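ADP-ribosylation factor guanine nucleotide-exchange factor SEC7 (Saccharomyces cerevisiae, PDB 4OIY) activates ARF1 at the trans-Golgi network as a guanine nucleotide exchange factor, here represented by its catalytic Sec7 domain, and so takes part in vesicle budding and Golgi traffic. Local coordinates at residues A[87-90]-A[91-95]; A[66-69]-A[70-73]; A[154-158]-A[159-163]; A[167-171]-A[172-176]. One frame throughout, in Å; residues are numbered along the deposited sequence.

Contact 1: residues A[87-90]-A[91-95]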
loop_
_atom_site.group_PDB
_atom_site.type_symbol
_atom_site.label_atom_id
_atom_site.label_comp_id
_atom_site.label_asym_id
_atom_site.label_seq_id
_atom_site.Cartn_x
_atom_site.Cartn_y
_atom_site.Cartn_z
ATOM N N SER A 87 -1.294 14.059 -5.418
ATOM C CA SER A 87 -1.303 13.404 -6.723
ATOM C C SER A 87 -1.441 11.900 -6.494
ATOM O O SER A 87 -1.128 11.392 -5.411
ATOM C CB SER A 87 -0.034 13.687 -7.511
ATOM O OG SER A 87 1.055 12.926 -7.033
ATOM N N ILE A 88 -1.910 11.184 -7.508
ATOM C CA ILE A 88 -2.023 9.736 -7.367
ATOM C C ILE A 88 -0.652 9.106 -7.093
ATOM O O ILE A 88 -0.566 8.108 -6.360
ATOM C CB ILE A 88 -2.740 9.074 -8.561
ATOM C CG1 ILE A 88 -3.033 7.594 -8.261
ATOM C CG2 ILE A 88 -1.929 9.216 -9.841
ATOM C CD1 ILE A 88 -3.894 6.913 -9.302
ATOM N N VAL A 89 0.420 9.700 -7.627
ATOM C CA VAL A 89 1.773 9.201 -7.339
ATOM C C VAL A 89 2.158 9.404 -5.869
ATOM O O VAL A 89 2.705 8.505 -5.244
ATOM C CB VAL A 89 2.820 9.828 -8.284
ATOM C CG1 VAL A 89 4.250 9.573 -7.799
ATOM C CG2 VAL A 89 2.618 9.290 -9.687
ATOM N N ASP A 90 1.876 10.575 -5.314
ATOM C CA ASP A 90 2.204 10.819 -3.917
ATOM C C ASP A 90 1.389 9.925 -2.992
ATOM O O ASP A 90 1.905 9.414 -1.998
ATOM C CB ASP A 90 2.061 12.302 -3.581
ATOM C CG ASP A 90 3.284 13.114 -4.027
ATOM O OD1 ASP A 90 4.368 12.520 -4.232
ATOM O OD2 ASP A 90 3.163 14.335 -4.171
ATOM N N ALA A 91 0.130 9.695 -3.349
ATOM C CA ALA A 91 -0.713 8.768 -2.595
ATOM C C ALA A 91 -0.178 7.345 -2.663
ATOM O O ALA A 91 -0.044 6.689 -1.643
ATOM C CB ALA A 91 -2.147 8.821 -3.094
ATOM N N LEU A 92 0.162 6.896 -3.866
ATOM C CA LEU A 92 0.742 5.565 -4.054
ATOM C C LEU A 92 2.064 5.398 -3.292
ATOM O O LEU A 92 2.330 4.332 -2.721
ATOM C CB LEU A 92 0.979 5.313 -5.540
ATOM C CG LEU A 92 1.163 3.875 -6.013
ATOM C CD1 LEU A 92 -0.084 3.063 -5.719
ATOM C CD2 LEU A 92 1.472 3.888 -7.498
ATOM N N ARG A 93 2.900 6.438 -3.288
ATOM C CA ARG A 93 4.186 6.371 -2.592
ATOM C C ARG A 93 3.957 6.196 -1.094
ATOM O O ARG A 93 4.570 5.332 -0.458
ATOM C CB ARG A 93 5.061 7.612 -2.860
ATOM C CG ARG A 93 6.478 7.422 -2.315
ATOM C CD ARG A 93 7.498 8.505 -2.648
ATOM N NE ARG A 93 7.686 8.789 -4.076
ATOM C CZ ARG A 93 7.059 9.754 -4.743
ATOM N NH1 ARG A 93 6.166 10.528 -4.136
ATOM N NH2 ARG A 93 7.310 9.940 -6.030
ATOM N N SER A 94 3.061 7.002 -0.536
ATOM C CA SER A 94 2.723 6.913 0.878
ATOM C C SER A 94 2.205 5.517 1.228
ATOM O O SER A 94 2.629 4.909 2.206
ATOM C CB SER A 94 1.675 7.966 1.239
ATOM O OG SER A 94 1.203 7.783 2.562
ATOM N N PHE A 95 1.315 5.008 0.389
ATOM C CA PHE A 95 0.687 3.713 0.613
ATOM C C PHE A 95 1.683 2.549 0.488
ATOM O O PHE A 95 1.824 1.740 1.408
ATOM C CB PHE A 95 -0.460 3.552 -0.388
ATOM C CG PHE A 95 -1.274 2.304 -0.197
ATOM C CD1 PHE A 95 -1.883 2.033 1.015
ATOM C CD2 PHE A 95 -1.471 1.426 -1.255
ATOM C CE1 PHE A 95 -2.642 0.882 1.184
ATOM C CE2 PHE A 95 -2.233 0.283 -1.099
ATOM C CZ PHE A 95 -2.823 0.010 0.124
HETATM O O HOH W 1 5.925 12.697 -6.481
#
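Ala-91 N donates to Ser-87 O and Leu-92 N to Ile-88 O (2.9 Å), and two further i-to-i+4 bonds, Arg-93 N to Val-89 O and Ser-94 N to Asp-90 O, continue the first turns of helix 88-96. The helix starts at an N-cap: Ser-87 OG accepts from Asp-90 N at 3.0 Å in a nearly straight bond (165°), while the same hydroxyl oxygen is also hydrogen-bonded to Glu-185. In this all-helical Sec7 domain, Ile-88, Val-89 and Leu-92 turn inward, packing on helix 130-148, the first two also on helix 176-188. On the more exposed flank Asp-90 and Arg-93 lie side by side. The arginine leaves with CG opposite its backbone N (chi1 -171°) and bends at chi3, bringing NH1 to 2.7 Å from Asp-90 OD1. This salt bridge lies in the guanidinium plane, though the carboxylate is rotated 60° against it. Water 1 donates to Asp-90 OD1 and accepts from Arg-93 NH2, doubling the link, and Val-89 CG1 lies 3.6 Å from NH2. A leucine in place of Arg-93 would probably leave Asp-90 without its charged mate and Asn-189 O without the NH2 donor that ties the C-terminal tail to this helix.

Contact 2: residues A[66-69]-A[70-73]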
loop_
_atom_site.group_PDB
_atom_site.type_symbol
_atom_site.label_atom_id
_atom_site.label_comp_id
_atom_site.label_asym_id
_atom_site.label_seq_id
_atom_site.Cartn_x
_atom_site.Cartn_y
_atom_site.Cartn_z
ATOM N N GLY A 66 -6.164 -14.202 2.403
ATOM C CA GLY A 66 -7.472 -14.460 1.807
ATOM C C GLY A 66 -8.439 -15.018 2.836
ATOM O O GLY A 66 -8.892 -16.161 2.724
ATOM N N ASP A 67 -8.721 -14.205 3.849
ATOM C CA ASP A 67 -9.705 -14.493 4.886
ATOM C C ASP A 67 -10.447 -13.183 5.109
ATOM O O ASP A 67 -9.834 -12.120 5.104
ATOM C CB ASP A 67 -9.010 -14.968 6.168
ATOM C CG ASP A 67 -9.979 -15.200 7.327
ATOM O OD1 ASP A 67 -10.450 -14.218 7.936
ATOM O OD2 ASP A 67 -10.248 -16.376 7.652
ATOM N N ASP A 68 -11.759 -13.256 5.295
ATOM C CA ASP A 68 -12.580 -12.049 5.353
ATOM C C ASP A 68 -12.202 -11.102 6.498
ATOM O O ASP A 68 -12.314 -9.889 6.341
ATOM C CB ASP A 68 -14.075 -12.393 5.412
ATOM C CG ASP A 68 -14.612 -12.943 4.093
ATOM O OD1 ASP A 68 -13.894 -12.925 3.071
ATOM O OD2 ASP A 68 -15.770 -13.398 4.081
ATOM N N LYS A 69 -11.749 -11.638 7.634
ATOM C CA LYS A 69 -11.293 -10.788 8.745
ATOM C C LYS A 69 -10.041 -9.989 8.379
ATOM O O LYS A 69 -9.932 -8.812 8.710
ATOM C CB LYS A 69 -11.023 -11.598 10.013
ATOM C CG LYS A 69 -12.273 -12.166 10.659
ATOM C CD LYS A 69 -12.011 -12.598 12.091
ATOM C CE LYS A 69 -13.067 -13.578 12.581
ATOM N NZ LYS A 69 -12.820 -14.960 12.082
ATOM N N ASN A 70 -9.105 -10.621 7.682
ATOM C CA ASN A 70 -7.886 -9.931 7.267
ATOM C C ASN A 70 -8.211 -8.896 6.201
ATOM O O ASN A 70 -7.629 -7.814 6.175
ATOM C CB ASN A 70 -6.851 -10.914 6.742
ATOM C CG ASN A 70 -6.301 -11.812 7.830
ATOM O OD1 ASN A 70 -5.129 -11.702 8.212
ATOM N ND2 ASN A 70 -7.135 -12.698 8.340
ATOM N N ILE A 71 -9.154 -9.231 5.322
ATOM C CA ILE A 71 -9.606 -8.279 4.310
ATOM C C ILE A 71 -10.188 -7.037 4.994
ATOM O O ILE A 71 -9.913 -5.912 4.586
ATOM C CB ILE A 71 -10.613 -8.922 3.315
ATOM C CG1 ILE A 71 -9.899 -9.970 2.449
ATOM C CG2 ILE A 71 -11.251 -7.858 2.427
ATOM C CD1 ILE A 71 -10.818 -10.822 1.604
ATOM N N ALA A 72 -10.976 -7.244 6.042
ATOM C CA ALA A 72 -11.565 -6.142 6.804
ATOM C C ALA A 72 -10.491 -5.262 7.453
ATOM O O ALA A 72 -10.599 -4.031 7.429
ATOM C CB ALA A 72 -12.536 -6.681 7.844
ATOM N N ILE A 73 -9.453 -5.890 8.000
ATOM C CA ILE A 73 -8.329 -5.158 8.590
ATOM C C ILE A 73 -7.616 -4.352 7.507
ATOM O O ILE A 73 -7.244 -3.202 7.732
ATOM C CB ILE A 73 -7.323 -6.107 9.299
ATOM C CG1 ILE A 73 -7.978 -6.765 10.520
ATOM C CG2 ILE A 73 -6.065 -5.355 9.738
ATOM C CD1 ILE A 73 -7.274 -8.018 10.999
#
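The carboxylate of Asp-67 and the side-chain amide of Asn-70 stand almost perpendicular, their planes 78° apart, where the two side chains cross at the start of helix 68-79. The end of Asn-70 comes alongside CB of Asp-67 without stacking on the acid. The carboxylate's OD1 accepts from Lys-69 N at 2.9 Å, on the anti side and tilted 25° from its plane. The bond is bent, but it marks Asp-67 as the N-cap. The torsion explains the reach, since CG opposite the backbone N (chi1 176°) carries OD1 to the N-H of Lys-69, two residues on. The negative charge of Asp-67 probably interacts favourably with the positive end of the helix dipole. The backbone continues the turn with Ile-71 N to Asp-67 O, Ala-72 N to Asp-68 O and Ile-73 N to Lys-69 O, each 3.0 Å. Apolar branches follow the same carbonyls: CG1 of Ile-71 lies 3.4 Å from Asp-67 O, and CG1 of Ile-73 is equally near Lys-69 O. Asp-68 and Ile-71 run side by side, with OD1 of the acid 4.0 Å from CD1 of the isoleucine. Away from the cap, Ile-73 packs on Tyr-62 and Leu-63 of helix 56-64 and on Ile-44 of helix 41-50, while Asn-70 also touches Tyr-62 and Ala-72 touches Pro-41.

Contact 3: residues A[154-158]-A[159-163]; sequences NKMSL and QEFLE
Reciprocal hydrogen bonds join Ser-157 and Glu-160 in a capping box at the start of helix 158-164. Glu-160 N donates to Ser-157 OG at 3.2 Å, and Ser-157 N returns a bond of equal length to Glu-160 OE1, straighter at 168° but reaching the oxygen from 39° above the carboxylate plane. Ser-157 OG can accept because chi1 of 63° sets it between its own backbone N and carbonyl carbon, facing the helix start. Water 2 donates to both Glu-160 OE1 and Lys-155 O, extending the network into the preceding loop. Among backbone bonds, Phe-161 N reaches Ser-157 O and Leu-162 N reaches Leu-158 O (2.9 Å). One turn apart on the exposed side, Gln-159 NE2 donates to the anti lone pair of Glu-163 OE2 at 3.0 Å, with the acceptor near the amide plane. Apolar contacts complete the set: Met-156 SD approaches CB of Phe-161 at 4.1 Å, and Leu-158 CD1 meets Leu-162 CD2 at 4.2 Å. Met-156 and Phe-161 also touch helix 130-148, and the two leucines touch helix 176-188. Two bonds to Glu-160 OE1 beside the helix N-terminus would probably stabilise its negative charge, while the apolar side chains join the short helix to its longer neighbours.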
loop_
_atom_site.group_PDB
_atom_site.type_symbol
_atom_site.label_atom_id
_atom_site.label_comp_id
_atom_site.label_asym_id
_atom_site.label_seq_id
_atom_site.Cartn_x
_atom_site.Cartn_y
_atom_site.Cartn_z
ATOM N N ASN A 154 14.847 -2.537 -20.312
ATOM C CA ASN A 154 15.285 -1.158 -20.474
ATOM C C ASN A 154 14.305 -0.191 -19.812
ATOM O O ASN A 154 13.139 -0.525 -19.575
ATOM C CB ASN A 154 15.415 -0.792 -21.958
ATOM C CG ASN A 154 16.670 -1.362 -22.601
ATOM O OD1 ASN A 154 17.795 -0.940 -22.300
ATOM N ND2 ASN A 154 16.486 -2.307 -23.512
ATOM N N LYS A 155 14.782 1.011 -19.527
ATOM C CA LYS A 155 13.923 2.066 -19.001
ATOM C C LYS A 155 12.737 2.303 -19.923
ATOM O O LYS A 155 12.884 2.366 -21.141
ATOM C CB LYS A 155 14.706 3.366 -18.820
ATOM C CG LYS A 155 15.619 3.323 -17.610
ATOM C CD LYS A 155 16.372 4.625 -17.395
ATOM C CE LYS A 155 16.913 4.690 -15.978
ATOM N NZ LYS A 155 17.817 5.844 -15.728
ATOM N N MET A 156 11.558 2.430 -19.321
ATOM C CA MET A 156 10.334 2.735 -20.047
ATOM C C MET A 156 10.343 4.205 -20.453
ATOM O O MET A 156 10.599 5.076 -19.628
ATOM C CB MET A 156 9.116 2.457 -19.167
ATOM C CG MET A 156 7.794 2.553 -19.911
ATOM S SD MET A 156 6.362 2.323 -18.839
ATOM C CE MET A 156 6.604 0.637 -18.295
ATOM N N SER A 157 10.056 4.476 -21.721
ATOM C CA SER A 157 10.001 5.847 -22.214
ATOM C C SER A 157 8.663 6.458 -21.859
ATOM O O SER A 157 7.687 5.745 -21.622
ATOM C CB SER A 157 10.189 5.901 -23.735
ATOM O OG SER A 157 9.134 5.229 -24.403
ATOM N N LEU A 158 8.618 7.781 -21.833
ATOM C CA LEU A 158 7.348 8.475 -21.661
ATOM C C LEU A 158 6.340 8.044 -22.724
ATOM O O LEU A 158 5.186 7.789 -22.404
ATOM C CB LEU A 158 7.549 9.991 -21.688
ATOM C CG LEU A 158 6.282 10.850 -21.708
ATOM C CD1 LEU A 158 5.454 10.644 -20.454
ATOM C CD2 LEU A 158 6.641 12.314 -21.859
ATOM N N GLN A 159 6.764 7.941 -23.980
ATOM C CA GLN A 159 5.857 7.495 -25.034
ATOM C C GLN A 159 5.196 6.159 -24.688
ATOM O O GLN A 159 3.982 6.004 -24.835
ATOM C CB GLN A 159 6.574 7.412 -26.392
ATOM C CG GLN A 159 5.682 6.902 -27.525
ATOM C CD GLN A 159 4.459 7.769 -27.774
ATOM O OE1 GLN A 159 4.468 8.961 -27.499
ATOM N NE2 GLN A 159 3.400 7.165 -28.300
ATOM N N GLU A 160 5.987 5.202 -24.211
ATOM C CA GLU A 160 5.459 3.893 -23.838
ATOM C C GLU A 160 4.474 3.978 -22.674
ATOM O O GLU A 160 3.459 3.285 -22.664
ATOM C CB GLU A 160 6.597 2.927 -23.520
ATOM C CG GLU A 160 7.284 2.423 -24.778
ATOM C CD GLU A 160 8.631 1.780 -24.520
ATOM O OE1 GLU A 160 9.175 1.915 -23.404
ATOM O OE2 GLU A 160 9.155 1.138 -25.459
ATOM N N PHE A 161 4.770 4.839 -21.708
ATOM C CA PHE A 161 3.880 5.057 -20.567
ATOM C C PHE A 161 2.523 5.615 -21.029
ATOM O O PHE A 161 1.471 5.173 -20.564
ATOM C CB PHE A 161 4.557 5.971 -19.554
ATOM C CG PHE A 161 3.718 6.264 -18.351
ATOM C CD1 PHE A 161 3.383 5.254 -17.455
ATOM C CD2 PHE A 161 3.272 7.547 -18.106
ATOM C CE1 PHE A 161 2.612 5.525 -16.340
ATOM C CE2 PHE A 161 2.495 7.823 -16.999
ATOM C CZ PHE A 161 2.158 6.811 -16.119
ATOM N N LEU A 162 2.545 6.568 -21.956
ATOM C CA LEU A 162 1.318 7.093 -22.557
ATOM C C LEU A 162 0.529 5.993 -23.247
ATOM O O LEU A 162 -0.683 5.873 -23.054
ATOM C CB LEU A 162 1.629 8.208 -23.559
ATOM C CG LEU A 162 2.361 9.426 -23.005
ATOM C CD1 LEU A 162 2.689 10.369 -24.148
ATOM C CD2 LEU A 162 1.575 10.144 -21.917
ATOM N N GLU A 163 1.216 5.164 -24.034
ATOM C CA GLU A 163 0.550 4.068 -24.743
ATOM C C GLU A 163 -0.126 3.077 -23.792
ATOM O O GLU A 163 -1.243 2.613 -24.045
ATOM C CB GLU A 163 1.543 3.326 -25.631
ATOM C CG GLU A 163 2.028 4.142 -26.819
ATOM C CD GLU A 163 3.190 3.493 -27.539
ATOM O OE1 GLU A 163 3.440 2.291 -27.309
ATOM O OE2 GLU A 163 3.854 4.193 -28.336
HETATM O O HOH W 2 11.946 1.409 -23.531
#

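Contact 4: residues A[167-171]-A[172-176]; sequences GIDNG and RDLPR
A tight type I' beta turn from Asp-169 to Arg-172 puts two successive residues at positive phi, Asn-170 at 55° and Gly-171 at 95°. A side chain at Gly-171 would run into the carbonyl oxygen of Asn-170, so these backbone angles favour glycine. Asp-169 N donates to Arg-172 O at 2.9 Å. The return bond from Arg-172 N to Asp-169 O is less ideal, with the donor well above the carbonyl plane. Asp-173 ties the base of the loop: its OD1 accepts from Gly-167 N at 2.7 Å. Water 3 donates to both Asp-169 OD2 and Asp-173 O, bridging the Asp-169 carboxylate to the backbone carbonyl of Asp-173. Arg-172 folds back on the turn with a bend at chi2 (-80°), so that NH1 donates to Gly-171 O at 3.3 Å from above the carbonyl plane. Leu-174 supplies the apolar grip, its two methyls parting to separate partners: CD1 meets Ile-168 CD1 at 3.7 Å, and CD2 lies equally far from Asp-169 CB. An alanine at Leu-174 would remove both methyl branches and is likely to leave Ile-168 and Asp-169 without this packing on the second half of the loop. The loop joins helix 158-164 to helix 176-188; Ile-168 packs on Val-135 and Leu-136 of helix 130-148 and its carbonyl accepts a bond from Thr-132, while Pro-175 is the N-cap of helix 176-188.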
loop_
_atom_site.group_PDB
_atom_site.type_symbol
_atom_site.label_atom_id
_atom_site.label_comp_id
_atom_site.label_asym_id
_atom_site.label_seq_id
_atom_site.Cartn_x
_atom_site.Cartn_y
_atom_site.Cartn_z
ATOM N N GLY A 167 -7.019 4.995 -23.310
ATOM C CA GLY A 167 -8.420 4.674 -23.098
ATOM C C GLY A 167 -8.910 4.527 -21.670
ATOM O O GLY A 167 -10.083 4.223 -21.465
ATOM N N ILE A 168 -8.050 4.747 -20.678
ATOM C CA ILE A 168 -8.402 4.383 -19.301
ATOM C C ILE A 168 -9.367 5.336 -18.600
ATOM O O ILE A 168 -9.922 4.981 -17.564
ATOM C CB ILE A 168 -7.166 4.126 -18.396
ATOM C CG1 ILE A 168 -6.387 5.417 -18.096
ATOM C CG2 ILE A 168 -6.284 3.048 -19.020
ATOM C CD1 ILE A 168 -5.398 5.264 -16.957
ATOM N N ASP A 169 -9.578 6.529 -19.157
ATOM C CA ASP A 169 -10.502 7.493 -18.561
ATOM C C ASP A 169 -11.901 7.309 -19.139
ATOM O O ASP A 169 -12.327 8.054 -20.014
ATOM C CB ASP A 169 -10.010 8.927 -18.781
ATOM C CG ASP A 169 -10.882 9.960 -18.082
ATOM O OD1 ASP A 169 -11.526 9.626 -17.061
ATOM O OD2 ASP A 169 -10.929 11.112 -18.560
ATOM N N ASN A 170 -12.599 6.293 -18.646
ATOM C CA ASN A 170 -13.949 5.965 -19.105
ATOM C C ASN A 170 -14.013 5.755 -20.628
ATOM O O ASN A 170 -14.996 6.116 -21.285
ATOM C CB ASN A 170 -14.939 7.045 -18.635
ATOM C CG ASN A 170 -16.291 6.477 -18.220
ATOM O OD1 ASN A 170 -16.431 5.284 -17.938
ATOM N ND2 ASN A 170 -17.292 7.345 -18.165
ATOM N N GLY A 171 -12.955 5.173 -21.187
ATOM C CA GLY A 171 -12.923 4.851 -22.612
ATOM C C GLY A 171 -12.257 5.916 -23.459
ATOM O O GLY A 171 -12.255 5.815 -24.684
ATOM N N ARG A 172 -11.693 6.932 -22.810
ATOM C CA ARG A 172 -10.940 7.979 -23.489
ATOM C C ARG A 172 -9.535 8.063 -22.900
ATOM O O ARG A 172 -9.291 7.628 -21.774
ATOM C CB ARG A 172 -11.640 9.332 -23.334
ATOM C CG ARG A 172 -12.982 9.450 -24.046
ATOM C CD ARG A 172 -12.827 9.737 -25.533
ATOM N NE ARG A 172 -14.119 9.824 -26.220
ATOM C CZ ARG A 172 -14.851 8.777 -26.609
ATOM N NH1 ARG A 172 -14.433 7.538 -26.386
ATOM N NH2 ARG A 172 -16.015 8.973 -27.226
ATOM N N ASP A 173 -8.612 8.627 -23.664
ATOM C CA ASP A 173 -7.266 8.875 -23.158
ATOM C C ASP A 173 -7.298 9.991 -22.121
ATOM O O ASP A 173 -8.109 10.916 -22.213
ATOM C CB ASP A 173 -6.316 9.294 -24.290
ATOM C CG ASP A 173 -6.046 8.183 -25.289
ATOM O OD1 ASP A 173 -6.404 7.013 -25.049
ATOM O OD2 ASP A 173 -5.452 8.490 -26.351
ATOM N N LEU A 174 -6.411 9.897 -21.136
ATOM C CA LEU A 174 -6.136 10.997 -20.226
ATOM C C LEU A 174 -5.317 12.048 -20.973
ATOM O O LEU A 174 -4.666 11.724 -21.961
ATOM C CB LEU A 174 -5.340 10.496 -19.016
ATOM C CG LEU A 174 -6.151 9.676 -18.012
ATOM C CD1 LEU A 174 -5.224 8.963 -17.037
ATOM C CD2 LEU A 174 -7.120 10.576 -17.257
ATOM N N PRO A 175 -5.342 13.306 -20.507
ATOM C CA PRO A 175 -4.508 14.305 -21.179
ATOM C C PRO A 175 -3.021 13.972 -21.081
ATOM O O PRO A 175 -2.542 13.558 -20.021
ATOM C CB PRO A 175 -4.807 15.595 -20.410
ATOM C CG PRO A 175 -6.122 15.356 -19.752
ATOM C CD PRO A 175 -6.135 13.898 -19.416
ATOM N N ARG A 176 -2.310 14.154 -22.192
ATOM C CA ARG A 176 -0.878 13.885 -22.253
ATOM C C ARG A 176 -0.120 14.619 -21.155
ATOM O O ARG A 176 0.777 14.046 -20.527
ATOM C CB ARG A 176 -0.313 14.290 -23.624
ATOM C CG ARG A 176 1.131 13.881 -23.854
ATOM C CD ARG A 176 1.652 14.404 -25.190
ATOM N NE ARG A 176 3.038 13.997 -25.420
ATOM C CZ ARG A 176 4.099 14.527 -24.815
ATOM N NH1 ARG A 176 5.316 14.066 -25.097
ATOM N NH2 ARG A 176 3.963 15.514 -23.928
HETATM O O HOH W 3 -9.471 12.440 -20.342
HETATM O O HOH W 4 -14.729 5.027 -25.844
#

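Contacts 1, 2 and 3 each lie at the N-terminus of a helix, whereas contact 4 is the loop leading into helix 176-188. Contacts 3 and 4, with centres 16 Å apart, meet directly: Leu-162 CD1 lies 3.9 Å from Arg-176 CG, and Leu-158 CD2 is as close to Arg-176 NH1. Contact 1 is nearer the centre of the chain, about 20 Å centre to centre from each of them, and like contact 3 packs against helices 130-148 and 176-188. The centre of contact 2 lies about 36 Å from that of contact 3, across the chain's centre. The side chain of Ala-91 in contact 1 is about 12 Å from that of the magnesium-binding Asp-121; the other contacts are remote from that site.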